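Local coordinates for N-acetylmuramoyl-L-alanine amidase (Clostridium intestinale URNW, PDB 6SRT), which binds zinc and, as an endolysin of the amidase 2 family, probably cleaves the bond between N-acetylmuramoyl groups and L-alanine in bacterial cell-wall peptidoglycan, at residues H47-N52 with G105-G110; N53-K58 with Y76-G81; N111-Y116 with Q149-G154. All coordinates share one frame; numbering follows the deposited sequence.

Contact 1: H47-N52 with G105-G110; sequences HHTVDN and GIASEG. With ZN (zinc ion), chain B.
The hydroxyl of T49 is gripped from two directions. OG1 accepts from the backbone N of G110 at 3.1 Å, a nearly straight bond of 166°, and donates to the carbonyl O of D51. It does this where two parallel central strands of the amidase 2 (PGRP-like) sheet come to an end, 43-48 beside 103-108. With chi1 at 59°, OG1 sits between the backbone N and the carbonyl carbon of T49, which brings it within reach of both G110 N and D51 O.

Upstream the pairing is regular. H47 N donates to I106 O, and S108 N donates to H47 O at 3.0 Å. Past H48 the ladder frays. T49 N reaches S108 O only weakly, at 3.2 Å, and V50 N donates to G110 O at 2.9 Å. A water bridges the strands, donating to H47 O and I106 O and meeting S108 OG.

H47 and A107 share one face of the sheet, their CB atoms 4.1 Å apart. The H47 ring turns the edge of its CD2 to the backbone of G105 and I106. Its ND1 binds the zinc ion, with H144 and C152 as further protein ligands. H95 is hydrogen-bonded to NE2. The zinc ion at one ring nitrogen and H95 at the other should together fix the rotation of the ring. H48 lies on the other face; its ND1 goes to the backbone N of F112. At the loop end, K79 and E115 hold the N52 amide. The backbone angles of G110 would press any CB against the carbonyl O of E109. There N52 OD1 lies 3.2 Å from G110 CA.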
ATOM      1  N   HIS A  47      -4.952  -0.080  -1.773  1.00  9.27           N
ATOM      2  CA  HIS A  47      -5.688  -1.274  -1.323  1.00  9.57           C
ATOM      3  C   HIS A  47      -6.396  -1.025  -0.005  1.00 10.06           C
ATOM      4  O   HIS A  47      -5.965  -0.181   0.767  1.00 10.10           O
ATOM      5  CB  HIS A  47      -4.739  -2.423  -1.133  1.00  9.20           C
ATOM      6  CG  HIS A  47      -3.996  -2.837  -2.361  1.00  9.83           C
ATOM      7  ND1 HIS A  47      -4.528  -3.786  -3.204  1.00 10.73           N
ATOM      8  CD2 HIS A  47      -2.795  -2.471  -2.839  1.00 10.21           C
ATOM      9  CE1 HIS A  47      -3.658  -3.999  -4.181  1.00 11.29           C
ATOM     10  NE2 HIS A  47      -2.612  -3.172  -4.013  1.00 11.02           N
ATOM     11  N   HIS A  48      -7.413  -1.836   0.251  1.00 10.31           N
ATOM     12  CA  HIS A  48      -7.946  -2.010   1.616  1.00 10.88           C
ATOM     13  C   HIS A  48      -7.741  -3.447   2.008  1.00 10.92           C
ATOM     14  O   HIS A  48      -7.505  -4.314   1.178  1.00 12.46           O
ATOM     15  CB  HIS A  48      -9.394  -1.536   1.756  1.00 10.64           C
ATOM     16  CG  HIS A  48     -10.478  -2.312   1.116  1.00 11.08           C
ATOM     17  ND1 HIS A  48     -11.821  -2.064   1.437  1.00 11.49           N
ATOM     18  CD2 HIS A  48     -10.435  -3.329   0.226  1.00 11.59           C
ATOM     19  CE1 HIS A  48     -12.551  -2.877   0.736  1.00 11.66           C
ATOM     20  NE2 HIS A  48     -11.744  -3.686   0.002  1.00 11.60           N
ATOM     21  N   THR A  49      -7.809  -3.699   3.306  1.00 10.95           N
ATOM     22  CA  THR A  49      -7.584  -5.032   3.836  1.00 11.23           C
ATOM     23  C   THR A  49      -8.838  -5.864   3.982  1.00 12.17           C
ATOM     24  O   THR A  49      -8.722  -7.086   4.165  1.00 13.08           O
ATOM     25  CB  THR A  49      -6.893  -4.966   5.194  1.00 11.56           C
ATOM     26  OG1 THR A  49      -7.701  -4.211   6.113  1.00 12.44           O
ATOM     27  CG2 THR A  49      -5.525  -4.338   5.121  1.00 13.56           C
ATOM     28  N   VAL A  50      -9.996  -5.255   3.949  1.00 12.42           N
ATOM     29  CA  VAL A  50     -11.314  -5.832   4.230  1.00 12.76           C
ATOM     30  C   VAL A  50     -11.449  -6.133   5.725  1.00 12.92           C
ATOM     31  O   VAL A  50     -12.292  -5.556   6.378  1.00 15.41           O
ATOM     32  CB  VAL A  50     -11.681  -7.034   3.356  1.00 14.64           C
ATOM     33  CG1 VAL A  50     -13.086  -7.522   3.677  1.00 17.74           C
ATOM     34  CG2 VAL A  50     -11.563  -6.691   1.880  1.00 16.15           C
ATOM     35  N   ASP A  51     -10.672  -7.046   6.230  1.00 12.72           N
ATOM     36  CA  ASP A  51     -10.669  -7.350   7.647  1.00 13.67           C
ATOM     37  C   ASP A  51      -9.970  -6.246   8.434  1.00 13.05           C
ATOM     38  O   ASP A  51      -9.004  -5.672   8.004  1.00 14.96           O
ATOM     39  CB  ASP A  51      -9.954  -8.665   7.903  1.00 17.02           C
ATOM     40  CG  ASP A  51     -10.624  -9.885   7.250  1.00 21.58           C
ATOM     41  OD1 ASP A  51     -11.841  -9.926   7.138  1.00 24.57           O
ATOM     42  OD2 ASP A  51      -9.922 -10.748   6.847  1.00 42.18           O
ATOM     43  N   ASN A  52     -10.539  -5.941   9.586  1.00 13.68           N
ATOM     44  CA  ASN A  52     -10.009  -5.039  10.614  1.00 14.55           C
ATOM     45  C   ASN A  52      -9.228  -5.807  11.691  1.00 15.62           C
ATOM     46  O   ASN A  52      -9.258  -7.010  11.716  1.00 20.09           O
ATOM     47  CB  ASN A  52     -11.114  -4.166  11.177  1.00 14.42           C
ATOM     48  CG  ASN A  52     -11.505  -3.067  10.233  1.00 15.34           C
ATOM     49  OD1 ASN A  52     -10.714  -2.243   9.890  1.00 18.52           O
ATOM     50  ND2 ASN A  52     -12.751  -3.061   9.803  1.00 16.89           N
ATOM     51  N   GLY A 105       2.537  -0.915  -3.545  1.00  9.10           N
ATOM     52  CA  GLY A 105       1.215  -1.262  -2.987  1.00  9.38           C
ATOM     53  C   GLY A 105       1.080  -0.714  -1.591  1.00  9.25           C
ATOM     54  O   GLY A 105       1.888  -1.005  -0.688  1.00 10.61           O
ATOM     55  N   ILE A 106       0.058   0.133  -1.354  1.00  8.55           N
ATOM     56  CA  ILE A 106      -0.237   0.767  -0.052  1.00  9.45           C
ATOM     57  C   ILE A 106      -1.588   0.291   0.387  1.00  9.26           C
ATOM     58  O   ILE A 106      -2.581   0.606  -0.274  1.00 10.23           O
ATOM     59  CB  ILE A 106      -0.204   2.284  -0.141  1.00  9.94           C
ATOM     60  CG1 ILE A 106       1.148   2.829  -0.652  1.00 11.34           C
ATOM     61  CG2 ILE A 106      -0.553   2.878   1.228  1.00 11.65           C
ATOM     62  CD1 ILE A 106       1.168   4.304  -0.894  1.00 11.70           C
ATOM     63  N   ALA A 107      -1.634  -0.459   1.473  1.00  8.75           N
ATOM     64  CA  ALA A 107      -2.878  -0.949   2.041  1.00  9.43           C
ATOM     65  C   ALA A 107      -3.258  -0.109   3.238  1.00  9.28           C
ATOM     66  O   ALA A 107      -2.400   0.231   4.050  1.00 11.34           O
ATOM     67  CB  ALA A 107      -2.760  -2.378   2.459  1.00 10.69           C
ATOM     68  N   SER A 108      -4.549   0.112   3.401  1.00  9.89           N
ATOM     69  CA  SER A 108      -5.185   0.783   4.549  1.00 10.46           C
ATOM     70  C   SER A 108      -6.088  -0.190   5.242  1.00 10.69           C
ATOM     71  O   SER A 108      -6.888  -0.877   4.605  1.00 10.55           O
ATOM     72  CB  SER A 108      -5.913   2.022   4.109  1.00 11.38           C
ATOM     73  OG  SER A 108      -5.051   3.018   3.564  1.00 12.55           O
ATOM     74  N   GLU A 109      -5.996  -0.236   6.560  1.00 11.05           N
ATOM     75  CA  GLU A 109      -6.809  -1.113   7.394  1.00 11.28           C
ATOM     76  C   GLU A 109      -8.276  -0.716   7.334  1.00 11.66           C
ATOM     77  O   GLU A 109      -8.635   0.391   7.815  1.00 12.58           O
ATOM     78  CB  GLU A 109      -6.347  -0.998   8.840  1.00 12.08           C
ATOM     79  CG  GLU A 109      -7.080  -1.889   9.836  1.00 14.15           C
ATOM     80  CD  GLU A 109      -6.653  -1.742  11.268  1.00 16.66           C
ATOM     81  OE1 GLU A 109      -5.853  -0.852  11.596  1.00 16.09           O
ATOM     82  OE2 GLU A 109      -7.050  -2.611  12.052  1.00 24.91           O
ATOM     83  N   GLY A 110      -9.149  -1.601   6.858  1.00 11.79           N
ATOM     84  CA  GLY A 110     -10.589  -1.328   6.790  1.00 12.36           C
ATOM     85  C   GLY A 110     -11.218  -1.990   5.610  1.00 11.04           C
ATOM     86  O   GLY A 110     -10.554  -2.524   4.717  1.00 11.28           O
TER
HETATM   87 ZN    ZN B 201      -6.378  -4.683  -3.220  0.80 11.54          ZN
HETATM   88  O   HOH W   1      -4.649   2.329   0.810  1.00 11.19           O

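Contact 2: N53-K58 with Y76-G81; sequences NMTPQK and YIRKDG
The backbones of 53-58 and 76-81 stay well apart. The closest CA pair, P56 and Y76, is at 7.0 Å, so side chains from strand 75-77 and the turn after it bridge the gap. Segment 53-58 is a loop running into helix 56-65. T55 is the N-cap of that helix: its OG1 accepts from K58 N at 3.0 Å. On the other segment the chain leaves the strand and reverses in a type I turn from R78 to G81, closed by a bond from G81 N to R78 O.

The carbonyl O of M54 is the meeting point. Y76 OH donates to it at 2.6 Å, and the oxygen lies at the edge of the phenol ring, in its plane. Y76 has CG anti to its own N (chi1 171°), which carries the ring across to the loop. The same oxygen sits over the centre of one face of the R78 guanidinium, 3.3 Å above the plane. This is a stacked approach and not an N-H bond; NE of R78 is turned instead to the salt bridge with E109. The positive group may still polarise the carbonyl. Alongside it, T55 CG2 lies 3.9 Å from R78 NH1. P56 crosses Y76 at about a right angle, with CB 4.1 Å from CD2.

Other elements complete the packing. I59 of helix 56-65 touches Y76 and M54, while Y84 of strand 83-85 meets P56 and R78. Strand 75-77 itself lies between strands 83-85 and 103-108, and I77 packs on helix 119-136.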
ATOM      1  N   ASN A  53      -8.578  -5.128  12.626  0.50 19.14           N
ATOM      2  CA  ASN A  53      -7.866  -5.784  13.755  0.50 19.87           C
ATOM      3  C   ASN A  53      -6.540  -6.380  13.309  0.50 18.64           C
ATOM      4  O   ASN A  53      -5.998  -6.969  14.207  0.50 18.53           O
ATOM      5  CB  ASN A  53      -8.679  -6.875  14.494  0.50 16.60           C
ATOM      6  CG  ASN A  53      -9.698  -6.224  15.393  0.50 18.62           C
ATOM      7  OD1 ASN A  53      -9.809  -5.003  15.352  0.50 24.13           O
ATOM      8  ND2 ASN A  53     -10.458  -6.988  16.151  0.50 18.53           N
ATOM      9  N   MET A  54      -6.055  -6.253  12.042  1.00 15.73           N
ATOM     10  CA  MET A  54      -4.934  -7.064  11.580  1.00 18.41           C
ATOM     11  C   MET A  54      -3.633  -6.324  11.811  1.00 15.26           C
ATOM     12  O   MET A  54      -3.413  -5.172  11.419  1.00 16.18           O
ATOM     13  CB  MET A  54      -5.021  -7.559  10.161  1.00 26.84           C
ATOM     14  CG  MET A  54      -6.121  -8.640  10.043  1.00 22.87           C
ATOM     15  SD  MET A  54      -5.985  -9.414   8.454  1.00 29.72           S
ATOM     16  CE  MET A  54      -6.138  -7.969   7.487  1.00 20.12           C
ATOM     17  N   THR A  55      -2.708  -7.016  12.466  1.00 17.20           N
ATOM     18  CA  THR A  55      -1.320  -6.561  12.558  1.00 16.23           C
ATOM     19  C   THR A  55      -0.655  -6.800  11.207  1.00 14.72           C
ATOM     20  O   THR A  55      -1.062  -7.640  10.418  1.00 15.08           O
ATOM     21  CB  THR A  55      -0.543  -7.321  13.623  1.00 18.18           C
ATOM     22  OG1 THR A  55      -0.606  -8.709  13.309  1.00 20.61           O
ATOM     23  CG2 THR A  55      -1.148  -7.068  14.999  1.00 21.13           C
ATOM     24  N   PRO A  56       0.492  -6.149  10.907  1.00 14.44           N
ATOM     25  CA  PRO A  56       1.266  -6.497   9.736  1.00 13.57           C
ATOM     26  C   PRO A  56       1.725  -7.955   9.753  1.00 14.74           C
ATOM     27  O   PRO A  56       1.778  -8.590   8.715  1.00 13.74           O
ATOM     28  CB  PRO A  56       2.428  -5.461   9.721  1.00 16.08           C
ATOM     29  CG  PRO A  56       2.501  -4.927  11.133  1.00 15.91           C
ATOM     30  CD  PRO A  56       1.098  -5.027  11.655  1.00 15.24           C
ATOM     31  N   GLN A  57       2.017  -8.491  10.953  1.00 15.09           N
ATOM     32  CA  GLN A  57       2.427  -9.900  11.030  1.00 16.21           C
ATOM     33  C   GLN A  57       1.268 -10.835  10.636  1.00 15.17           C
ATOM     34  O   GLN A  57       1.528 -11.883   9.981  1.00 17.27           O
ATOM     35  CB  GLN A  57       2.936 -10.227  12.426  1.00 19.51           C
ATOM     36  CG  GLN A  57       4.209  -9.483  12.833  1.00 23.40           C
ATOM     37  CD  GLN A  57       4.007  -8.122  13.452  1.00 20.69           C
ATOM     38  OE1 GLN A  57       2.864  -7.587  13.504  1.00 20.29           O
ATOM     39  NE2 GLN A  57       5.083  -7.580  14.039  1.00 27.98           N
ATOM     40  N   LYS A  58       0.020 -10.498  10.967  1.00 16.53           N
ATOM     41  CA  LYS A  58      -1.129 -11.313  10.544  1.00 17.18           C
ATOM     42  C   LYS A  58      -1.273 -11.282   9.033  1.00 15.14           C
ATOM     43  O   LYS A  58      -1.549 -12.297   8.417  1.00 16.69           O
ATOM     44  CB  LYS A  58      -2.409 -10.856  11.245  1.00 19.65           C
ATOM     45  CG  LYS A  58      -3.589 -11.699  10.847  1.00 24.63           C
ATOM     46  CD  LYS A  58      -3.555 -13.090  11.472  1.00 33.20           C
ATOM     47  CE  LYS A  58      -4.904 -13.777  11.486  1.00 47.55           C
ATOM     48  NZ  LYS A  58      -4.705 -15.191  11.866  1.00 59.21           N
ATOM     49  N   TYR A  76       1.561  -0.589   4.985  1.00 10.65           N
ATOM     50  CA  TYR A  76       0.244  -0.882   5.613  1.00 10.13           C
ATOM     51  C   TYR A  76      -0.038   0.212   6.643  1.00 11.19           C
ATOM     52  O   TYR A  76       0.775   0.393   7.569  1.00 12.62           O
ATOM     53  CB  TYR A  76       0.303  -2.277   6.252  1.00 11.32           C
ATOM     54  CG  TYR A  76      -0.885  -2.618   7.099  1.00 12.60           C
ATOM     55  CD1 TYR A  76      -2.181  -2.381   6.659  1.00 11.85           C
ATOM     56  CD2 TYR A  76      -0.747  -3.239   8.338  1.00 12.90           C
ATOM     57  CE1 TYR A  76      -3.279  -2.689   7.455  1.00 12.15           C
ATOM     58  CE2 TYR A  76      -1.818  -3.593   9.129  1.00 12.94           C
ATOM     59  CZ  TYR A  76      -3.093  -3.374   8.661  1.00 13.30           C
ATOM     60  OH  TYR A  76      -4.205  -3.684   9.389  1.00 14.44           O
ATOM     61  N   ILE A  77      -1.138   0.895   6.457  1.00 11.06           N
ATOM     62  CA  ILE A  77      -1.517   2.057   7.275  1.00 10.94           C
ATOM     63  C   ILE A  77      -2.666   1.622   8.150  1.00 10.90           C
ATOM     64  O   ILE A  77      -3.821   1.416   7.650  1.00 11.70           O
ATOM     65  CB  ILE A  77      -1.843   3.286   6.430  1.00 12.36           C
ATOM     66  CG1 ILE A  77      -0.713   3.573   5.441  1.00 11.38           C
ATOM     67  CG2 ILE A  77      -2.108   4.435   7.362  1.00 12.65           C
ATOM     68  CD1 ILE A  77      -0.957   4.752   4.591  1.00 12.88           C
ATOM     69  N   ARG A  78      -2.478   1.556   9.454  1.00 12.02           N
ATOM     70  CA  ARG A  78      -3.529   1.175  10.422  1.00 12.40           C
ATOM     71  C   ARG A  78      -4.410   2.376  10.729  1.00 13.67           C
ATOM     72  O   ARG A  78      -4.129   3.531  10.357  1.00 13.86           O
ATOM     73  CB  ARG A  78      -2.880   0.521  11.637  1.00 14.67           C
ATOM     74  CG  ARG A  78      -2.314  -0.848  11.279  1.00 15.67           C
ATOM     75  CD  ARG A  78      -2.211  -1.758  12.491  1.00 16.42           C
ATOM     76  NE  ARG A  78      -3.528  -2.139  12.922  1.00 17.25           N
ATOM     77  CZ  ARG A  78      -3.801  -3.045  13.854  1.00 18.90           C
ATOM     78  NH1 ARG A  78      -2.831  -3.551  14.592  1.00 17.82           N
ATOM     79  NH2 ARG A  78      -5.053  -3.302  14.141  1.00 20.70           N
ATOM     80  N   LYS A  79      -5.521   2.094  11.399  1.00 13.93           N
ATOM     81  CA  LYS A  79      -6.551   3.119  11.667  1.00 14.81           C
ATOM     82  C   LYS A  79      -5.999   4.304  12.429  1.00 14.93           C
ATOM     83  O   LYS A  79      -6.494   5.430  12.178  1.00 15.98           O
ATOM     84  CB  LYS A  79      -7.755   2.487  12.385  1.00 19.39           C
ATOM     85  CG  LYS A  79      -8.662   1.703  11.392  1.00 20.63           C
ATOM     86  CD  LYS A  79      -9.932   1.401  11.948  1.00 28.48           C
ATOM     87  CE  LYS A  79     -10.893   0.578  11.178  1.00 23.87           C
ATOM     88  NZ  LYS A  79     -10.986   0.694   9.730  1.00 18.69           N
ATOM     89  N   ASP A  80      -5.029   4.101  13.283  1.00 16.27           N
ATOM     90  CA  ASP A  80      -4.434   5.245  14.011  1.00 17.97           C
ATOM     91  C   ASP A  80      -3.435   6.038  13.189  1.00 16.54           C
ATOM     92  O   ASP A  80      -2.844   6.953  13.738  1.00 18.29           O
ATOM     93  CB  ASP A  80      -3.886   4.761  15.357  1.00 20.79           C
ATOM     94  CG  ASP A  80      -2.678   3.865  15.231  1.00 23.62           C
ATOM     95  OD1 ASP A  80      -2.206   3.644  14.090  1.00 21.22           O
ATOM     96  OD2 ASP A  80      -2.146   3.538  16.310  1.00 32.81           O
ATOM     97  N   GLY A  81      -3.225   5.697  11.935  1.00 15.60           N
ATOM     98  CA  GLY A  81      -2.302   6.392  11.032  1.00 14.22           C
ATOM     99  C   GLY A  81      -0.916   5.779  11.029  1.00 14.14           C
ATOM    100  O   GLY A  81      -0.097   6.228  10.223  1.00 15.15           O
TER

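Contact 3: N111-Y116 with Q149-G154. With ZN (zinc ion), chain B.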
ATOM      1  N   ASN A 111     -12.551  -1.964   5.655  1.00 11.49           N
ATOM      2  CA  ASN A 111     -13.392  -2.380   4.526  1.00 10.78           C
ATOM      3  C   ASN A 111     -14.115  -1.106   4.081  1.00 10.49           C
ATOM      4  O   ASN A 111     -15.154  -0.749   4.672  1.00 11.84           O
ATOM      5  CB  ASN A 111     -14.420  -3.431   4.943  1.00 11.72           C
ATOM      6  CG  ASN A 111     -15.347  -3.762   3.822  1.00 12.15           C
ATOM      7  OD1 ASN A 111     -15.265  -3.183   2.728  1.00 12.83           O
ATOM      8  ND2 ASN A 111     -16.328  -4.600   4.094  1.00 14.33           N
ATOM      9  N   PHE A 112     -13.583  -0.450   3.051  1.00 11.13           N
ATOM     10  CA  PHE A 112     -14.152   0.861   2.674  1.00 10.87           C
ATOM     11  C   PHE A 112     -15.400   0.744   1.816  1.00 12.88           C
ATOM     12  O   PHE A 112     -15.899   1.793   1.407  1.00 13.89           O
ATOM     13  CB  PHE A 112     -13.082   1.838   2.180  1.00 11.65           C
ATOM     14  CG  PHE A 112     -11.997   1.967   3.212  1.00 11.18           C
ATOM     15  CD1 PHE A 112     -12.206   2.524   4.456  1.00 11.67           C
ATOM     16  CD2 PHE A 112     -10.744   1.463   2.949  1.00 12.44           C
ATOM     17  CE1 PHE A 112     -11.245   2.535   5.436  1.00 12.74           C
ATOM     18  CE2 PHE A 112      -9.748   1.461   3.895  1.00 13.33           C
ATOM     19  CZ  PHE A 112     -10.001   2.010   5.117  1.00 13.84           C
ATOM     20  N   ASN A 113     -15.954  -0.458   1.645  1.00 12.33           N
ATOM     21  CA  ASN A 113     -17.372  -0.544   1.229  1.00 13.17           C
ATOM     22  C   ASN A 113     -18.314  -0.162   2.352  1.00 13.66           C
ATOM     23  O   ASN A 113     -19.428   0.158   2.022  1.00 16.49           O
ATOM     24  CB  ASN A 113     -17.679  -1.973   0.817  1.00 14.48           C
ATOM     25  CG  ASN A 113     -17.107  -2.313  -0.523  1.00 16.87           C
ATOM     26  OD1 ASN A 113     -16.804  -1.473  -1.370  1.00 17.18           O
ATOM     27  ND2 ASN A 113     -17.001  -3.601  -0.781  1.00 22.87           N
ATOM     28  N   GLU A 114     -17.854  -0.112   3.595  0.50 12.41           N
ATOM     29  CA  GLU A 114     -18.709   0.016   4.806  0.50 12.80           C
ATOM     30  C   GLU A 114     -18.197   1.019   5.837  0.50 13.97           C
ATOM     31  O   GLU A 114     -18.907   1.242   6.876  0.50 13.34           O
ATOM     32  CB  GLU A 114     -18.781  -1.313   5.562  0.50 13.85           C
ATOM     33  CG  GLU A 114     -19.625  -2.348   4.861  0.50 15.27           C
ATOM     34  CD  GLU A 114     -20.006  -3.526   5.744  0.50 11.10           C
ATOM     35  OE1 GLU A 114     -19.799  -3.383   6.978  0.50 13.19           O
ATOM     36  OE2 GLU A 114     -20.463  -4.583   5.176  0.50 13.96           O
ATOM     37  N   GLU A 115     -16.998   1.519   5.582  0.50 16.16           N
ATOM     38  CA  GLU A 115     -16.198   2.347   6.513  0.50 15.89           C
ATOM     39  C   GLU A 115     -15.675   3.522   5.680  0.50 14.83           C
ATOM     40  O   GLU A 115     -15.631   3.396   4.449  0.50 13.95           O
ATOM     41  CB  GLU A 115     -15.029   1.552   7.116  0.50 12.74           C
ATOM     42  CG  GLU A 115     -15.397   0.347   8.015  0.50 12.93           C
ATOM     43  CD  GLU A 115     -14.098  -0.059   8.723  0.50 20.00           C
ATOM     44  OE1 GLU A 115     -13.928   0.289   9.878  0.50 20.51           O
ATOM     45  OE2 GLU A 115     -13.173  -0.620   8.101  0.50 15.22           O
ATOM     46  N   TYR A 116     -15.211   4.569   6.365  1.00 14.11           N
ATOM     47  CA  TYR A 116     -14.403   5.615   5.758  1.00 13.84           C
ATOM     48  C   TYR A 116     -13.030   5.564   6.367  1.00 13.11           C
ATOM     49  O   TYR A 116     -12.841   5.138   7.513  1.00 14.22           O
ATOM     50  CB  TYR A 116     -15.015   6.980   6.016  1.00 17.01           C
ATOM     51  CG  TYR A 116     -16.360   7.161   5.353  1.00 17.64           C
ATOM     52  CD1 TYR A 116     -16.472   7.668   4.085  1.00 21.11           C
ATOM     53  CD2 TYR A 116     -17.525   6.719   5.960  1.00 21.50           C
ATOM     54  CE1 TYR A 116     -17.696   7.759   3.444  1.00 21.87           C
ATOM     55  CE2 TYR A 116     -18.769   6.860   5.363  1.00 23.45           C
ATOM     56  CZ  TYR A 116     -18.854   7.304   4.048  1.00 26.81           C
ATOM     57  OH  TYR A 116     -20.087   7.463   3.433  1.00 33.89           O
ATOM     58  N   GLN A 149      -9.819  -6.809 -11.628  1.00 18.88           N
ATOM     59  CA  GLN A 149     -11.236  -6.947 -11.297  1.00 17.73           C
ATOM     60  C   GLN A 149     -11.355  -7.241  -9.794  1.00 16.61           C
ATOM     61  O   GLN A 149     -11.039  -8.348  -9.339  1.00 20.33           O
ATOM     62  CB  GLN A 149     -11.914  -8.005 -12.153  1.00 23.81           C
ATOM     63  CG  GLN A 149     -13.389  -8.165 -11.813  1.00 30.95           C
ATOM     64  CD  GLN A 149     -14.002  -9.310 -12.593  1.00 48.75           C
ATOM     65  OE1 GLN A 149     -13.556  -9.694 -13.685  1.00 69.88           O
ATOM     66  NE2 GLN A 149     -15.037  -9.890 -12.010  1.00 69.88           N
ATOM     67  N   THR A 150     -11.801  -6.256  -9.014  1.00 16.43           N
ATOM     68  CA  THR A 150     -11.922  -6.330  -7.551  1.00 15.91           C
ATOM     69  C   THR A 150     -12.751  -5.147  -7.123  1.00 15.25           C
ATOM     70  O   THR A 150     -12.832  -4.123  -7.816  1.00 16.49           O
ATOM     71  CB  THR A 150     -10.545  -6.332  -6.889  1.00 15.35           C
ATOM     72  OG1 THR A 150     -10.768  -6.405  -5.481  1.00 15.17           O
ATOM     73  CG2 THR A 150      -9.647  -5.147  -7.253  1.00 15.70           C
ATOM     74  N   GLU A 151     -13.320  -5.226  -5.946  1.00 15.44           N
ATOM     75  CA  GLU A 151     -13.951  -4.034  -5.299  1.00 16.03           C
ATOM     76  C   GLU A 151     -12.893  -3.265  -4.521  1.00 14.35           C
ATOM     77  O   GLU A 151     -13.183  -2.125  -4.088  1.00 15.45           O
ATOM     78  CB  GLU A 151     -15.047  -4.504  -4.359  1.00 19.62           C
ATOM     79  CG  GLU A 151     -16.192  -5.268  -5.016  1.00 26.10           C
ATOM     80  CD  GLU A 151     -17.505  -5.278  -4.221  1.00 37.50           C
ATOM     81  OE1 GLU A 151     -17.467  -5.737  -3.092  1.00 52.20           O
ATOM     82  OE2 GLU A 151     -18.525  -4.854  -4.759  1.00 61.39           O
ATOM     83  N   CYS A 152     -11.715  -3.813  -4.242  1.00 12.54           N
ATOM     84  CA  CYS A 152     -10.671  -3.123  -3.481  1.00 11.72           C
ATOM     85  C   CYS A 152     -10.272  -1.854  -4.225  1.00 12.18           C
ATOM     86  O   CYS A 152     -10.075  -1.896  -5.466  1.00 12.51           O
ATOM     87  CB  CYS A 152      -9.521  -4.062  -3.333  1.00 12.08           C
ATOM     88  SG  CYS A 152      -8.063  -3.301  -2.592  1.00 12.82           S
ATOM     89  N   PRO A 153     -10.111  -0.677  -3.577  1.00 11.82           N
ATOM     90  CA  PRO A 153     -10.024  -0.449  -2.102  1.00 11.76           C
ATOM     91  C   PRO A 153     -11.312   0.000  -1.422  1.00 11.91           C
ATOM     92  O   PRO A 153     -11.223   0.634  -0.372  1.00 12.06           O
ATOM     93  CB  PRO A 153      -8.948   0.619  -2.070  1.00 11.24           C
ATOM     94  CG  PRO A 153      -9.260   1.468  -3.240  1.00 11.68           C
ATOM     95  CD  PRO A 153      -9.585   0.471  -4.313  1.00 11.71           C
ATOM     96  N   GLY A 154     -12.453  -0.360  -2.017  1.00 12.33           N
ATOM     97  CA  GLY A 154     -13.740  -0.107  -1.382  1.00 12.99           C
ATOM     98  C   GLY A 154     -14.390   1.177  -1.849  1.00 13.32           C
ATOM     99  O   GLY A 154     -13.726   2.152  -2.217  1.00 13.14           O
TER
HETATM  100 ZN    ZN B 201      -6.378  -4.683  -3.220  0.80 11.54          ZN
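This is a loop-to-loop contact beside the zinc site of the amidase 2 fold. Segment 111-116 follows strand 103-108 and leads to helix 119-136. Segment 149-154 follows strand 140-143, leads to helix 159-165 and carries the zinc ligand C152. The two meet chiefly where F112 meets P153 and G154 and where N113 lies against G154.

The backbones come closest at F112 and G154, with CA atoms 4.2 Å apart. G154 has no side chain, and that lets F112 and N113 lie directly against it. The carbonyl O of P153 approaches F112 at CB, 3.4 Å away, and lies at the edge of the phenyl ring, in its plane. The ring itself leads away from the 149-154 loop, to V117 and F157.

Each loop is shaped by turns of its own. N111 OD1 accepts from N113 N in an Asx turn, and T150 OG1 accepts from C152 N at 3.0 Å in an ST turn. A cis peptide bond precedes P153. The CB of C152 points away from the 111-116 loop. SG, anti to the backbone N (chi1 173°), binds the zinc ion at 2.3 Å alongside H47 and H144.

N113 adds the polar part of the contact. Its OD1 lies 3.4 Å from G154 CA and accepts from the backbone N of N155. The N113 and E151 side chains cross at about a right angle, with amide and carboxylate planes 70° apart. There N113 ND2 makes a weak bond of 3.2 Å to E151 OE1, bent to 130°.

In the fold
Contact 1 is the most central of the three and rests on strand pairing. Contact 2 is partly buried and relies on side chains reaching over a wider gap. Contact 3 joins two loops farther from the centre, buried around F112 and G154 but exposed at E151. Contacts 1 and 2 reach the same sheet, since strands 103-108 and 75-77 are neighbours, bonded through A107, E109 and I77. Contacts 1 and 3 share the zinc ion, supplying H47 and C152, and N52 ND2 bonds E115 OE2 between them. K79, in the turn of contact 2, reaches both others: its NZ bonds N52 OD1 and forms a salt bridge with E115.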